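Local coordinates for hemin degrading factor (PDB 4IMH), which binds heme in the cytoplasm of Pseudomonas aeruginosa and probably hands it on for degradation by heme oxygenase, at residues L245-A250 / L276-D281; W118-A123 / A174-H179. One frame throughout, in Å; residues are numbered along the deposited sequence.

Contact 1 of 2, residues L245-A250 / L276-D281; sequences LFEAAA and LKWLDD
In the C-terminal HemS/ChuX region, helix 241-252 lies against the edge strand 276-279 of an antiparallel sheet, and L276 is the residue that fills the join. Its CD1 methyl enters the helix surface between F246, E247 and A250. L276 CD1 stands 3.4 Å from E247 CA and 3.8 Å from A250 CB, with F246 CB a little farther off at 4.2 Å. The same methyl comes close to the carbonyl oxygen of F246, which already accepts the helical bond from A250 N, so a leucine tip meets helix backbone as much as side chain. Farther along the strand the contact turns polar. E247 stays extended beyond CG (chi2 159°), and this carries its carboxylate out to the edge of the W278 indole. W278 NE1 gives E247 OE1 a weak hydrogen bond of 3.4 Å, bent to 137° at the hydrogen, with OE1 near the ring plane although the carboxylate itself is turned steeply from that plane. The neighbouring antiparallel strand 282-286 backs the contact: F283 meets W278 edge-to-face and also touches E247, while V285 packs on L276. Elsewhere around the helix, L245 and F246 reach L330 of strand 326-332, and A249 meets L347 of helix 342-349.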
ATOM      1  N   LEU A 245      16.779   8.025  -9.309  1.00 32.58           N
ATOM      2  CA  LEU A 245      16.408   6.937 -10.213  1.00 43.29           C
ATOM      3  C   LEU A 245      15.062   7.239 -10.880  1.00 36.53           C
ATOM      4  O   LEU A 245      14.878   6.974 -12.065  1.00 34.40           O
ATOM      5  CB  LEU A 245      16.343   5.595  -9.471  1.00 30.80           C
ATOM      6  CG  LEU A 245      15.937   4.427 -10.378  1.00 44.04           C
ATOM      7  CD1 LEU A 245      16.723   3.210 -10.022  1.00 44.47           C
ATOM      8  CD2 LEU A 245      14.484   4.127 -10.256  1.00 32.63           C
ATOM      9  N   PHE A 246      14.109   7.765 -10.113  1.00 32.42           N
ATOM     10  CA  PHE A 246      12.836   8.205 -10.701  1.00 38.58           C
ATOM     11  C   PHE A 246      13.089   9.279 -11.776  1.00 36.80           C
ATOM     12  O   PHE A 246      12.528   9.251 -12.874  1.00 40.74           O
ATOM     13  CB  PHE A 246      11.862   8.768  -9.639  1.00 39.02           C
ATOM     14  CG  PHE A 246      10.976   7.746  -8.976  1.00 28.55           C
ATOM     15  CD1 PHE A 246       9.916   7.192  -9.646  1.00 31.95           C
ATOM     16  CD2 PHE A 246      11.163   7.401  -7.649  1.00 31.95           C
ATOM     17  CE1 PHE A 246       9.068   6.304  -9.019  1.00 33.36           C
ATOM     18  CE2 PHE A 246      10.332   6.510  -7.018  1.00 30.18           C
ATOM     19  CZ  PHE A 246       9.284   5.958  -7.706  1.00 30.17           C
ATOM     20  N   GLU A 247      13.910  10.261 -11.453  1.00 34.88           N
ATOM     21  CA  GLU A 247      14.234  11.280 -12.437  1.00 36.87           C
ATOM     22  C   GLU A 247      14.911  10.688 -13.675  1.00 44.10           C
ATOM     23  O   GLU A 247      14.612  11.096 -14.801  1.00 39.72           O
ATOM     24  CB  GLU A 247      15.094  12.359 -11.782  1.00 48.58           C
ATOM     25  CG  GLU A 247      14.257  13.173 -10.767  1.00 54.34           C
ATOM     26  CD  GLU A 247      15.083  13.896  -9.723  1.00 62.65           C
ATOM     27  OE1 GLU A 247      14.520  14.745  -9.002  1.00 60.50           O
ATOM     28  OE2 GLU A 247      16.300  13.643  -9.641  1.00 62.38           O
ATOM     29  N   ALA A 248      15.789   9.707 -13.475  1.00 41.07           N
ATOM     30  CA  ALA A 248      16.440   9.042 -14.600  1.00 48.56           C
ATOM     31  C   ALA A 248      15.414   8.232 -15.422  1.00 46.35           C
ATOM     32  O   ALA A 248      15.421   8.255 -16.661  1.00 41.69           O
ATOM     33  CB  ALA A 248      17.570   8.143 -14.104  1.00 51.55           C
ATOM     34  N   ALA A 249      14.505   7.548 -14.731  1.00 46.89           N
ATOM     35  CA  ALA A 249      13.495   6.756 -15.406  1.00 37.70           C
ATOM     36  C   ALA A 249      12.547   7.635 -16.228  1.00 42.72           C
ATOM     37  O   ALA A 249      12.140   7.244 -17.329  1.00 40.04           O
ATOM     38  CB  ALA A 249      12.702   5.915 -14.375  1.00 35.98           C
ATOM     39  N   ALA A 250      12.217   8.831 -15.727  1.00 39.96           N
ATOM     40  CA  ALA A 250      11.308   9.722 -16.444  1.00 43.06           C
ATOM     41  C   ALA A 250      11.946  10.235 -17.733  1.00 47.09           C
ATOM     42  O   ALA A 250      11.287  10.377 -18.758  1.00 52.14           O
ATOM     43  CB  ALA A 250      10.901  10.899 -15.564  1.00 47.01           C
ATOM     44  N   LEU A 276       7.519  14.595 -12.483  1.00 34.03           N
ATOM     45  CA  LEU A 276       8.061  14.506 -11.124  1.00 33.01           C
ATOM     46  C   LEU A 276       8.157  15.882 -10.474  1.00 36.64           C
ATOM     47  O   LEU A 276       8.422  16.868 -11.141  1.00 38.70           O
ATOM     48  CB  LEU A 276       9.445  13.884 -11.170  1.00 38.88           C
ATOM     49  CG  LEU A 276       9.543  12.590 -11.970  1.00 40.32           C
ATOM     50  CD1 LEU A 276      10.982  12.138 -11.978  1.00 46.43           C
ATOM     51  CD2 LEU A 276       8.649  11.543 -11.391  1.00 34.06           C
ATOM     52  N   LYS A 277       7.990  15.939  -9.166  1.00 34.15           N
ATOM     53  CA  LYS A 277       8.016  17.224  -8.486  1.00 40.41           C
ATOM     54  C   LYS A 277       8.406  17.067  -7.030  1.00 33.81           C
ATOM     55  O   LYS A 277       7.873  16.228  -6.303  1.00 31.60           O
ATOM     56  CB  LYS A 277       6.635  17.891  -8.560  1.00 44.26           C
ATOM     57  CG  LYS A 277       6.556  19.258  -7.933  1.00 44.96           C
ATOM     58  CD  LYS A 277       6.887  20.313  -8.911  1.00 59.02           C
ATOM     59  CE  LYS A 277       6.584  21.668  -8.341  1.00 67.35           C
ATOM     60  NZ  LYS A 277       6.007  22.502  -9.388  1.00 52.37           N
ATOM     61  N   TRP A 278       9.328  17.911  -6.610  1.00 33.34           N
ATOM     62  CA  TRP A 278       9.654  18.048  -5.212  1.00 32.86           C
ATOM     63  C   TRP A 278       8.854  19.166  -4.608  1.00 33.40           C
ATOM     64  O   TRP A 278       8.749  20.243  -5.201  1.00 35.26           O
ATOM     65  CB  TRP A 278      11.132  18.362  -5.022  1.00 34.53           C
ATOM     66  CG  TRP A 278      12.104  17.235  -5.103  1.00 35.29           C
ATOM     67  CD1 TRP A 278      12.882  16.861  -6.186  1.00 38.43           C
ATOM     68  CD2 TRP A 278      12.451  16.359  -4.035  1.00 34.56           C
ATOM     69  NE1 TRP A 278      13.690  15.797  -5.835  1.00 38.79           N
ATOM     70  CE2 TRP A 278      13.451  15.475  -4.524  1.00 35.54           C
ATOM     71  CE3 TRP A 278      12.032  16.240  -2.700  1.00 31.47           C
ATOM     72  CZ2 TRP A 278      14.015  14.502  -3.727  1.00 36.10           C
ATOM     73  CZ3 TRP A 278      12.601  15.283  -1.921  1.00 39.86           C
ATOM     74  CH2 TRP A 278      13.590  14.428  -2.427  1.00 36.64           C
ATOM     75  N   LEU A 279       8.326  18.945  -3.428  1.00 33.14           N
ATOM     76  CA  LEU A 279       7.773  20.037  -2.629  1.00 40.68           C
ATOM     77  C   LEU A 279       8.197  19.838  -1.180  1.00 32.51           C
ATOM     78  O   LEU A 279       7.714  18.912  -0.542  1.00 30.89           O
ATOM     79  CB  LEU A 279       6.244  20.077  -2.743  1.00 40.36           C
ATOM     80  CG  LEU A 279       5.518  21.252  -2.082  1.00 41.34           C
ATOM     81  CD1 LEU A 279       6.006  22.598  -2.576  1.00 41.63           C
ATOM     82  CD2 LEU A 279       4.023  21.122  -2.343  1.00 42.61           C
ATOM     83  N   ASP A 280       9.109  20.673  -0.689  1.00 36.20           N
ATOM     84  CA  ASP A 280       9.801  20.427   0.589  1.00 39.69           C
ATOM     85  C   ASP A 280      10.371  19.001   0.588  1.00 34.24           C
ATOM     86  O   ASP A 280      11.192  18.734  -0.275  1.00 33.91           O
ATOM     87  CB  ASP A 280       8.870  20.707   1.776  1.00 38.52           C
ATOM     88  CG  ASP A 280       8.619  22.231   1.930  1.00 43.28           C
ATOM     89  OD1 ASP A 280       9.507  22.995   1.541  1.00 43.84           O
ATOM     90  OD2 ASP A 280       7.593  22.672   2.453  1.00 38.75           O
ATOM     91  N   ASP A 281       9.993  18.121   1.520  1.00 31.38           N
ATOM     92  CA  ASP A 281      10.604  16.776   1.563  1.00 36.65           C
ATOM     93  C   ASP A 281       9.724  15.716   0.904  1.00 31.72           C
ATOM     94  O   ASP A 281      10.036  14.521   0.951  1.00 31.67           O
ATOM     95  CB  ASP A 281      10.934  16.365   2.994  1.00 30.91           C
ATOM     96  CG  ASP A 281      12.051  17.221   3.610  1.00 32.48           C
ATOM     97  OD1 ASP A 281      13.069  17.555   2.907  1.00 35.66           O
ATOM     98  OD2 ASP A 281      11.890  17.587   4.789  1.00 48.18           O
TER

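Contact 2 of 2, residues W118-A123 / A174-H179; sequences WNAVFA and AVLALH
N119 spends its amide nitrogen on a weak hydrogen bond, ND2 to Q141 OE1, and turns the other half of the amide toward A177 and L176 of the loop 174-179. A classic beta bulge near the start of strand 118-128 explains the placing: N119 and A120 both face F139 of the neighbouring strand 131-140, so two consecutive side chains look out from the sheet at the loop. With CG swung away from its own N (chi1 179°), N119 carries OD1 to 3.4 Å from A177 O. Both are acceptors, so this is mere proximity, and the segments share no hydrogen bond at all.

What joins them is apolar. L176, its CG likewise trans to the main-chain nitrogen (chi1 -173°), runs alongside N119, the two side chains pointing opposite ways, and brings CD1 down onto the methyl of A120. A120 CB and L176 CD1 are 3.3 Å apart, closer than two methyls normally allow. L176 is poorly ordered, however, and the tightness is doubtful. L176 CD1 also lies 3.7 Å from N119 OD1, and L178 CD2 is farther from N119 OD1, at 4.3 Å.

The loop belongs to the long connection between helices 160-167 and 195-204. R55 of strand 53-56 touches both A120 and L176, while F122 touches V45 and A46 of helix 41-46. Along the strand, the F122 ring comes no nearer than 4.5 Å, from F122 CZ to L176 CD1.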
ATOM      1  N   TRP A 118      -8.415  -7.555   7.275  1.00 23.68           N
ATOM      2  CA  TRP A 118      -9.428  -6.565   6.914  1.00 20.54           C
ATOM      3  C   TRP A 118     -10.608  -6.686   7.887  1.00 26.04           C
ATOM      4  O   TRP A 118     -11.179  -7.759   8.037  1.00 25.35           O
ATOM      5  CB  TRP A 118      -9.916  -6.781   5.495  1.00 20.19           C
ATOM      6  CG  TRP A 118      -8.946  -6.511   4.449  1.00 17.06           C
ATOM      7  CD1 TRP A 118      -7.577  -6.667   4.518  1.00 17.13           C
ATOM      8  CD2 TRP A 118      -9.225  -5.963   3.139  1.00 20.54           C
ATOM      9  NE1 TRP A 118      -7.007  -6.290   3.315  1.00 17.80           N
ATOM     10  CE2 TRP A 118      -7.984  -5.843   2.459  1.00 20.41           C
ATOM     11  CE3 TRP A 118     -10.387  -5.634   2.465  1.00 20.40           C
ATOM     12  CZ2 TRP A 118      -7.892  -5.356   1.151  1.00 19.96           C
ATOM     13  CZ3 TRP A 118     -10.304  -5.155   1.153  1.00 20.32           C
ATOM     14  CH2 TRP A 118      -9.065  -4.996   0.519  1.00 20.19           C
ATOM     15  N   ASN A 119     -10.956  -5.611   8.577  1.00 23.32           N
ATOM     16  CA  ASN A 119     -11.886  -5.724   9.686  1.00 27.13           C
ATOM     17  C   ASN A 119     -13.246  -5.069   9.369  1.00 24.10           C
ATOM     18  O   ASN A 119     -14.279  -5.688   9.552  1.00 22.52           O
ATOM     19  CB  ASN A 119     -11.242  -5.137  10.955  1.00 23.72           C
ATOM     20  CG  ASN A 119     -12.167  -5.182  12.166  1.00 31.75           C
ATOM     21  OD1 ASN A 119     -12.729  -4.174  12.567  1.00 41.19           O
ATOM     22  ND2 ASN A 119     -12.300  -6.354  12.759  1.00 54.59           N
ATOM     23  N   ALA A 120     -13.244  -3.818   8.918  1.00 19.08           N
ATOM     24  CA  ALA A 120     -14.486  -3.060   8.777  1.00 21.92           C
ATOM     25  C   ALA A 120     -14.392  -2.188   7.542  1.00 20.91           C
ATOM     26  O   ALA A 120     -13.301  -1.800   7.085  1.00 22.82           O
ATOM     27  CB  ALA A 120     -14.753  -2.214  10.014  1.00 25.39           C
ATOM     28  N   VAL A 121     -15.532  -1.939   6.963  1.00 18.98           N
ATOM     29  CA  VAL A 121     -15.618  -1.145   5.756  1.00 17.90           C
ATOM     30  C   VAL A 121     -16.887  -0.259   5.769  1.00 19.74           C
ATOM     31  O   VAL A 121     -17.933  -0.649   6.291  1.00 20.72           O
ATOM     32  CB  VAL A 121     -15.579  -2.059   4.543  1.00 15.41           C
ATOM     33  CG1 VAL A 121     -16.520  -3.262   4.704  1.00 23.11           C
ATOM     34  CG2 VAL A 121     -15.834  -1.340   3.256  1.00 16.41           C
ATOM     35  N   PHE A 122     -16.709   0.967   5.246  1.00 15.19           N
ATOM     36  CA  PHE A 122     -17.677   2.036   5.250  1.00 16.95           C
ATOM     37  C   PHE A 122     -17.783   2.617   3.864  1.00 18.74           C
ATOM     38  O   PHE A 122     -16.764   2.758   3.121  1.00 19.29           O
ATOM     39  CB  PHE A 122     -17.266   3.127   6.221  1.00 17.00           C
ATOM     40  CG  PHE A 122     -17.074   2.644   7.626  1.00 21.50           C
ATOM     41  CD1 PHE A 122     -15.839   2.145   8.020  1.00 23.60           C
ATOM     42  CD2 PHE A 122     -18.133   2.699   8.572  1.00 16.80           C
ATOM     43  CE1 PHE A 122     -15.653   1.673   9.318  1.00 24.39           C
ATOM     44  CE2 PHE A 122     -17.943   2.255   9.872  1.00 26.35           C
ATOM     45  CZ  PHE A 122     -16.693   1.740  10.246  1.00 28.21           C
ATOM     46  N   ALA A 123     -19.013   2.958   3.519  1.00 22.30           N
ATOM     47  CA  ALA A 123     -19.322   3.749   2.356  1.00 16.87           C
ATOM     48  C   ALA A 123     -19.596   5.164   2.835  1.00 19.72           C
ATOM     49  O   ALA A 123     -20.534   5.403   3.615  1.00 20.04           O
ATOM     50  CB  ALA A 123     -20.542   3.187   1.602  1.00 18.68           C
ATOM     51  N   ALA A 174     -22.558   2.757  15.841  1.00 91.34           N
ATOM     52  CA  ALA A 174     -21.478   2.739  14.846  1.00 90.12           C
ATOM     53  C   ALA A 174     -20.099   2.261  15.353  1.00 98.54           C
ATOM     54  O   ALA A 174     -19.324   1.697  14.571  1.00101.34           O
ATOM     55  CB  ALA A 174     -21.335   4.110  14.278  1.00 78.33           C
ATOM     56  N   VAL A 175     -19.811   2.497  16.637  1.00 94.01           N
ATOM     57  CA  VAL A 175     -18.572   2.051  17.302  1.00 97.15           C
ATOM     58  C   VAL A 175     -17.945   0.762  16.729  1.00 95.68           C
ATOM     59  O   VAL A 175     -18.625  -0.258  16.515  1.00 99.33           O
ATOM     60  CB  VAL A 175     -18.796   1.821  18.828  1.00 86.47           C
ATOM     61  CG1 VAL A 175     -19.167   3.129  19.523  1.00 83.04           C
ATOM     62  CG2 VAL A 175     -19.851   0.745  19.071  1.00 87.35           C
ATOM     63  N   LEU A 176     -16.638   0.845  16.487  1.00 82.48           N
ATOM     64  CA  LEU A 176     -15.842  -0.216  15.860  1.00 79.63           C
ATOM     65  C   LEU A 176     -15.125  -1.169  16.836  1.00 80.19           C
ATOM     66  O   LEU A 176     -14.469  -0.720  17.776  1.00 95.23           O
ATOM     67  CB  LEU A 176     -14.818   0.451  14.947  1.00 66.32           C
ATOM     68  CG  LEU A 176     -13.965  -0.423  14.055  1.00 67.67           C
ATOM     69  CD1 LEU A 176     -14.846  -1.211  13.123  1.00 66.34           C
ATOM     70  CD2 LEU A 176     -13.023   0.497  13.303  1.00 66.81           C
ATOM     71  N   ALA A 177     -15.261  -2.476  16.609  1.00 57.44           N
ATOM     72  CA  ALA A 177     -14.599  -3.503  17.427  1.00 41.21           C
ATOM     73  C   ALA A 177     -13.141  -3.834  17.018  1.00 74.24           C
ATOM     74  O   ALA A 177     -12.918  -4.351  15.924  1.00 74.16           O
ATOM     75  CB  ALA A 177     -15.410  -4.768  17.400  1.00 62.52           C
ATOM     76  N   LEU A 178     -12.178  -3.602  17.919  1.00 53.88           N
ATOM     77  CA  LEU A 178     -10.746  -3.756  17.623  1.00 45.73           C
ATOM     78  C   LEU A 178     -10.025  -4.789  18.508  1.00 46.42           C
ATOM     79  O   LEU A 178     -10.543  -5.189  19.544  1.00 46.40           O
ATOM     80  CB  LEU A 178     -10.057  -2.399  17.751  1.00 39.72           C
ATOM     81  CG  LEU A 178     -10.689  -1.276  16.884  1.00 33.20           C
ATOM     82  CD1 LEU A 178      -9.905  -0.004  17.032  1.00 48.29           C
ATOM     83  CD2 LEU A 178     -10.791  -1.659  15.404  1.00 38.97           C
ATOM     84  N   HIS A 179      -8.845  -5.234  18.068  1.00 46.59           N
ATOM     85  CA  HIS A 179      -8.021  -6.180  18.834  1.00 48.77           C
ATOM     86  C   HIS A 179      -6.611  -5.632  18.967  1.00 52.12           C
ATOM     87  O   HIS A 179      -6.068  -5.052  18.026  1.00 42.33           O
ATOM     88  CB  HIS A 179      -7.951  -7.544  18.145  1.00 46.45           C
ATOM     89  CG  HIS A 179      -9.283  -8.118  17.790  1.00 70.18           C
ATOM     90  ND1 HIS A 179      -9.973  -7.750  16.653  1.00 80.01           N
ATOM     91  CD2 HIS A 179     -10.039  -9.062  18.401  1.00 79.03           C
ATOM     92  CE1 HIS A 179     -11.108  -8.424  16.594  1.00 82.63           C
ATOM     93  NE2 HIS A 179     -11.172  -9.228  17.641  1.00 82.09           N
TER

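Contacts 1 and 2 lie on opposite sides of the chain's centre, their own centres about 37 Å apart and their nearest atoms about 22 Å, so neither touches the other. One nine-stranded antiparallel sheet nevertheless runs between them. Strand 276-279 of contact 1 forms one edge, and strand 118-128 of contact 2 is next to the other; the two HemS/ChuX regions meet within that sheet, where strand 82-87 pairs with 290-295. In sequence, contact 2 closes before contact 1 opens. Both are surface contacts away from the residues that bind heme, among them the axial ligand H209, and this chain carries no bound heme.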